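Local coordinates for protein dTDP-4-dehydrorhamnose 3-epimerase (PDB 2C0Z) that epimerises a dTDP-4-keto-6-deoxy sugar at C3 on the pathway to the aminocoumarin antibiotic novobiocin, working together with the partner enzyme NovU, at residues 89-94 and 162-167; 155-160 and 171-176. All coordinates share one frame; numbering follows the deposited sequence.

Contact 1: 89-94 and 162-167; sequences AVFDVV and LAIDWP
Val93 and Trp166 make the buried end of this contact. One methyl of the valine, CG2, lies 3.7 Å from CZ3 of the indole and nearly as close to CH2, so the far corner of the six-membered ring rests obliquely on the branch. Trp166 starts out pointing its CB away from the strand; the length of the indole brings its benzo end back. Ile164 covers one face of the indole, its CG2 3.5 Å above the plane, over the centre, closing the loop 162-167 over its own tryptophan. Ile164 CD1 meets Val93 CG1 tip to tip at 4.0 Å, the valine having CG1 anti to the backbone N (chi1 175°).

Phe91 packs just as closely but is partly exposed, with Asp165 and Pro167 on the solvent side. Its chi1 of -177° sets CG anti to the backbone N; CD2 lies 3.6 Å from Pro167 CD, which is oblique to the ring, and Phe91 CB packs against Pro167 CG at 3.7 Å. Trp166 CE3 reaches the edge of the Phe91 ring, 4.1 Å from CD2, the two side chains crossing at about a right angle. Asp165, centre of an inverse gamma turn, offers its backbone O at 3.7 Å from Phe91 CE2, while its exposed side chain makes no contact with strand 89-94. No hydrogen bond joins the segments.

The irregular loop thus lies across one face of the five-stranded antiparallel sheet of this cupin fold. Phe91 and Val93 belong to strand 89-96, and Trp166 continues over Cys131 of strand 126-132 to Val67 and Ile70 of strand 67-73.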
loop_
_atom_site.group_PDB
_atom_site.type_symbol
_atom_site.label_atom_id
_atom_site.label_comp_id
_atom_site.label_asym_id
_atom_site.label_seq_id
_atom_site.Cartn_x
_atom_site.Cartn_y
_atom_site.Cartn_z
ATOM N N ALA A 89 10.690 1.028 -11.209
ATOM C CA ALA A 89 10.904 -0.380 -11.470
ATOM C C ALA A 89 12.016 -0.919 -10.591
ATOM O O ALA A 89 13.031 -0.259 -10.377
ATOM C CB ALA A 89 11.256 -0.624 -12.962
ATOM N N VAL A 90 11.826 -2.134 -10.101
ATOM C CA VAL A 90 12.860 -2.817 -9.315
ATOM C C VAL A 90 13.012 -4.245 -9.789
ATOM O O VAL A 90 12.084 -4.840 -10.347
ATOM C CB VAL A 90 12.647 -2.842 -7.781
ATOM C CG1 VAL A 90 12.369 -1.439 -7.229
ATOM C CG2 VAL A 90 11.609 -3.875 -7.348
ATOM N N PHE A 91 14.224 -4.769 -9.612
ATOM C CA PHE A 91 14.460 -6.183 -9.713
ATOM C C PHE A 91 14.322 -6.720 -8.293
ATOM O O PHE A 91 15.174 -6.458 -7.434
ATOM C CB PHE A 91 15.856 -6.417 -10.281
ATOM C CG PHE A 91 16.197 -7.869 -10.511
ATOM C CD1 PHE A 91 15.547 -8.586 -11.504
ATOM C CD2 PHE A 91 17.178 -8.506 -9.740
ATOM C CE1 PHE A 91 15.880 -9.938 -11.755
ATOM C CE2 PHE A 91 17.546 -9.836 -10.005
ATOM C CZ PHE A 91 16.875 -10.549 -11.000
ATOM N N ASP A 92 13.249 -7.452 -8.042
ATOM C CA ASP A 92 12.923 -7.944 -6.708
ATOM C C ASP A 92 13.375 -9.385 -6.559
ATOM O O ASP A 92 13.125 -10.220 -7.426
ATOM C CB ASP A 92 11.409 -7.869 -6.507
ATOM C CG ASP A 92 11.024 -8.143 -5.096
ATOM O OD1 ASP A 92 11.130 -7.176 -4.298
ATOM O OD2 ASP A 92 10.695 -9.290 -4.702
ATOM N N VAL A 93 14.022 -9.692 -5.453
ATOM C CA VAL A 93 14.616 -11.031 -5.247
ATOM C C VAL A 93 14.146 -11.647 -3.958
ATOM O O VAL A 93 14.183 -11.023 -2.873
ATOM C CB VAL A 93 16.155 -10.944 -5.276
ATOM C CG1 VAL A 93 16.833 -12.273 -4.954
ATOM C CG2 VAL A 93 16.602 -10.463 -6.625
ATOM N N VAL A 94 13.697 -12.886 -4.068
ATOM C CA VAL A 94 13.399 -13.707 -2.902
ATOM C C VAL A 94 14.461 -14.798 -2.797
ATOM O O VAL A 94 14.966 -15.322 -3.811
ATOM C CB VAL A 94 11.980 -14.316 -2.927
ATOM C CG1 VAL A 94 10.911 -13.230 -2.801
ATOM C CG2 VAL A 94 11.740 -15.103 -4.197
ATOM N N LEU A 162 24.715 -17.600 -3.494
ATOM C CA LEU A 162 23.557 -17.057 -4.191
ATOM C C LEU A 162 23.955 -16.497 -5.552
ATOM O O LEU A 162 23.286 -16.757 -6.542
ATOM C CB LEU A 162 22.883 -15.970 -3.327
ATOM C CG LEU A 162 22.454 -16.398 -1.919
ATOM C CD1 LEU A 162 21.903 -15.216 -1.153
ATOM C CD2 LEU A 162 21.408 -17.522 -1.937
ATOM N N ALA A 163 25.030 -15.707 -5.585
ATOM C CA ALA A 163 25.540 -15.133 -6.811
ATOM C C ALA A 163 24.430 -14.452 -7.622
ATOM O O ALA A 163 24.225 -14.721 -8.798
ATOM C CB ALA A 163 26.276 -16.193 -7.645
ATOM N N ILE A 164 23.680 -13.591 -6.934
ATOM C CA ILE A 164 22.527 -12.953 -7.526
ATOM C C ILE A 164 22.962 -12.021 -8.667
ATOM O O ILE A 164 23.912 -11.255 -8.527
ATOM C CB ILE A 164 21.750 -12.202 -6.459
ATOM C CG1 ILE A 164 21.182 -13.198 -5.436
ATOM C CG2 ILE A 164 20.630 -11.370 -7.125
ATOM C CD1 ILE A 164 20.760 -12.607 -4.078
ATOM N N ASP A 165 22.236 -12.085 -9.774
ATOM C CA ASP A 165 22.530 -11.280 -10.962
ATOM C C ASP A 165 21.852 -9.902 -10.870
ATOM O O ASP A 165 20.915 -9.618 -11.604
ATOM C CB ASP A 165 22.039 -12.025 -12.232
ATOM C CG ASP A 165 22.651 -13.440 -12.395
ATOM O OD1 ASP A 165 23.909 -13.566 -12.440
ATOM O OD2 ASP A 165 21.942 -14.481 -12.494
ATOM N N TRP A 166 22.330 -9.070 -9.952
ATOM C CA TRP A 166 21.810 -7.708 -9.784
ATOM C C TRP A 166 22.044 -6.915 -11.056
ATOM O O TRP A 166 23.173 -6.907 -11.554
ATOM C CB TRP A 166 22.523 -7.016 -8.625
ATOM C CG TRP A 166 22.339 -7.680 -7.301
ATOM C CD1 TRP A 166 23.307 -8.278 -6.562
ATOM C CD2 TRP A 166 21.116 -7.809 -6.535
ATOM N NE1 TRP A 166 22.780 -8.793 -5.398
ATOM C CE2 TRP A 166 21.442 -8.507 -5.343
ATOM C CE3 TRP A 166 19.790 -7.410 -6.730
ATOM C CZ2 TRP A 166 20.486 -8.817 -4.356
ATOM C CZ3 TRP A 166 18.841 -7.706 -5.729
ATOM C CH2 TRP A 166 19.195 -8.430 -4.579
ATOM N N PRO A 167 21.017 -6.251 -11.566
ATOM C CA PRO A 167 21.139 -5.484 -12.824
ATOM C C PRO A 167 21.770 -4.115 -12.595
ATOM O O PRO A 167 21.143 -3.076 -12.844
ATOM C CB PRO A 167 19.686 -5.366 -13.287
ATOM C CG PRO A 167 18.909 -5.270 -12.021
ATOM C CD PRO A 167 19.632 -6.216 -11.055
#

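Contact 2: 155-160 and 171-176; sequences VHPLDP and PLLSPR. With SO4 (sulfate ion), chain B.
Leu173 supplies most of the apolar contact, fitting against His156, Pro157 and Leu158. Its CD2 methyl lies 3.8 Å from His156 CE1, the side chains crossing at about a right angle, and its CG sits 4.1 Å from Pro157 CG as the two slide past each other in opposite directions. Leu158, exposed, touches more distantly: CD1 to Leu173 CD2 at 4.2 Å and CD2 to Pro171 CG at 4.3 Å.

No hydrogen bond crosses between the segments. Leu158 N donates to His156 ND1 (3.0 Å, 155°), the donor in the ring plane, which fixes the rotation of the imidazole. Residues His156 to Asp159 form a type I beta turn, closed by Asp159 N to His156 O. Ser174 is the N-cap of helix 175-178: its OG accepts from Asp177 N and donates to sulfate O4 at 2.8 Å.

Arg176, extended from CG to NE, meets the sulfate through CD, 3.6 Å from O4, while its guanidinium forms a salt bridge with Glu152; both are inferred substrate-binding residues. Since Leu158 N donates to ND1, a neutral His156 would probably carry its proton on NE2. The sulfate, probably from the crystallisation liquor, is consistent with an anion-accepting spot here.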
loop_
_atom_site.group_PDB
_atom_site.type_symbol
_atom_site.label_atom_id
_atom_site.label_comp_id
_atom_site.label_asym_id
_atom_site.label_seq_id
_atom_site.Cartn_x
_atom_site.Cartn_y
_atom_site.Cartn_z
ATOM N N VAL A 155 21.572 -11.489 5.252
ATOM C CA VAL A 155 22.794 -12.005 4.679
ATOM C C VAL A 155 23.280 -11.072 3.571
ATOM O O VAL A 155 22.536 -10.249 3.034
ATOM C CB VAL A 155 22.654 -13.485 4.225
ATOM C CG1 VAL A 155 22.161 -14.383 5.337
ATOM C CG2 VAL A 155 21.812 -13.631 3.051
ATOM N N HIS A 156 24.543 -11.202 3.231
ATOM C CA HIS A 156 25.178 -10.317 2.281
ATOM C C HIS A 156 24.575 -10.484 0.893
ATOM O O HIS A 156 24.505 -11.601 0.374
ATOM C CB HIS A 156 26.674 -10.583 2.214
ATOM C CG HIS A 156 27.447 -9.421 1.711
ATOM N ND1 HIS A 156 27.412 -9.018 0.397
ATOM C CD2 HIS A 156 28.300 -8.581 2.344
ATOM C CE1 HIS A 156 28.183 -7.956 0.249
ATOM N NE2 HIS A 156 28.751 -7.686 1.410
ATOM N N PRO A 157 24.110 -9.394 0.282
ATOM C CA PRO A 157 23.475 -9.528 -1.041
ATOM C C PRO A 157 24.429 -9.902 -2.175
ATOM O O PRO A 157 23.967 -10.321 -3.234
ATOM C CB PRO A 157 22.847 -8.145 -1.264
ATOM C CG PRO A 157 23.636 -7.236 -0.470
ATOM C CD PRO A 157 24.112 -7.996 0.761
ATOM N N LEU A 158 25.745 -9.800 -1.943
ATOM C CA LEU A 158 26.729 -10.278 -2.904
ATOM C C LEU A 158 27.303 -11.649 -2.510
ATOM O O LEU A 158 28.348 -12.071 -3.027
ATOM C CB LEU A 158 27.849 -9.231 -3.086
ATOM C CG LEU A 158 27.387 -7.810 -3.415
ATOM C CD1 LEU A 158 28.625 -6.915 -3.658
ATOM C CD2 LEU A 158 26.494 -7.764 -4.584
ATOM N N ASP A 159 26.587 -12.382 -1.656
ATOM C CA ASP A 159 26.978 -13.736 -1.251
ATOM C C ASP A 159 27.315 -14.618 -2.475
ATOM O O ASP A 159 26.585 -14.606 -3.474
ATOM C CB ASP A 159 25.848 -14.407 -0.482
ATOM C CG ASP A 159 26.179 -15.816 -0.138
ATOM O OD1 ASP A 159 26.864 -16.002 0.883
ATOM O OD2 ASP A 159 25.858 -16.791 -0.865
ATOM N N PRO A 160 28.409 -15.387 -2.409
ATOM C CA PRO A 160 28.836 -16.203 -3.554
ATOM C C PRO A 160 28.045 -17.500 -3.852
ATOM O O PRO A 160 28.111 -17.980 -4.999
ATOM C CB PRO A 160 30.295 -16.534 -3.204
ATOM C CG PRO A 160 30.312 -16.563 -1.742
ATOM C CD PRO A 160 29.351 -15.471 -1.279
ATOM N N PRO A 171 26.626 -1.874 -7.516
ATOM C CA PRO A 171 25.651 -1.923 -6.416
ATOM C C PRO A 171 25.951 -0.949 -5.273
ATOM O O PRO A 171 27.049 -0.908 -4.742
ATOM C CB PRO A 171 25.725 -3.379 -5.930
ATOM C CG PRO A 171 26.947 -3.969 -6.571
ATOM C CD PRO A 171 27.172 -3.208 -7.825
ATOM N N LEU A 172 24.969 -0.147 -4.901
ATOM C CA LEU A 172 25.118 0.741 -3.763
ATOM C C LEU A 172 24.505 0.045 -2.544
ATOM O O LEU A 172 23.266 -0.065 -2.449
ATOM C CB LEU A 172 24.423 2.088 -4.017
ATOM N N LEU A 173 25.377 -0.377 -1.620
ATOM C CA LEU A 173 24.995 -1.066 -0.377
ATOM C C LEU A 173 25.118 -0.138 0.818
ATOM O O LEU A 173 26.078 0.637 0.919
ATOM C CB LEU A 173 25.917 -2.282 -0.136
ATOM C CG LEU A 173 25.577 -3.631 -0.767
ATOM C CD1 LEU A 173 25.053 -3.521 -2.154
ATOM C CD2 LEU A 173 26.776 -4.556 -0.696
ATOM N N SER A 174 24.176 -0.242 1.747
ATOM C CA SER A 174 24.242 0.429 3.029
ATOM C C SER A 174 25.319 -0.256 3.872
ATOM O O SER A 174 25.669 -1.402 3.594
ATOM C CB SER A 174 22.912 0.304 3.749
ATOM O OG SER A 174 22.676 -1.062 4.102
ATOM N N PRO A 175 25.834 0.410 4.898
ATOM C CA PRO A 175 26.821 -0.229 5.775
ATOM C C PRO A 175 26.294 -1.548 6.344
ATOM O O PRO A 175 27.025 -2.552 6.367
ATOM C CB PRO A 175 27.062 0.837 6.864
ATOM C CG PRO A 175 26.739 2.124 6.193
ATOM C CD PRO A 175 25.583 1.822 5.273
ATOM N N ARG A 176 25.022 -1.570 6.731
ATOM C CA ARG A 176 24.395 -2.778 7.261
ATOM C C ARG A 176 24.558 -3.940 6.270
ATOM O O ARG A 176 24.950 -5.029 6.661
ATOM C CB ARG A 176 22.925 -2.534 7.559
ATOM C CG ARG A 176 22.100 -3.773 7.739
ATOM C CD ARG A 176 20.598 -3.595 7.693
ATOM N NE ARG A 176 19.958 -4.903 7.864
ATOM C CZ ARG A 176 18.656 -5.091 8.025
ATOM N NH1 ARG A 176 17.832 -4.051 8.032
ATOM N NH2 ARG A 176 18.179 -6.326 8.176
HETATM S S SO4 B . 19.708 0.351 6.294
HETATM O O1 SO4 B . 18.485 -0.065 6.985
HETATM O O2 SO4 B . 19.426 1.546 5.481
HETATM O O3 SO4 B . 20.722 0.631 7.320
HETATM O O4 SO4 B . 20.196 -0.753 5.451
#

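The two contacts lie about 12 Å apart, centre to centre, on the same side of the chain's centre, and their segments alternate along the sequence: 89-94, then 155-160, 162-167 and 171-176. Three of the four therefore belong to the stretch between strand 152-154 and the start of helix 175-178, which folds back over the five-stranded sheet. They touch directly: Trp166 NE1 probably hydrogen-bonds to Pro157 O (2.9 Å), and Trp166 CD1 packs on Leu158 CD2. Contact 1 thus joins this stretch to strand 89-96, while contact 2 closes the stretch on itself, bringing 155-160 against 171-176, close to Arg176 and its partner Glu152, probable substrate-binding residues of the cupin pocket.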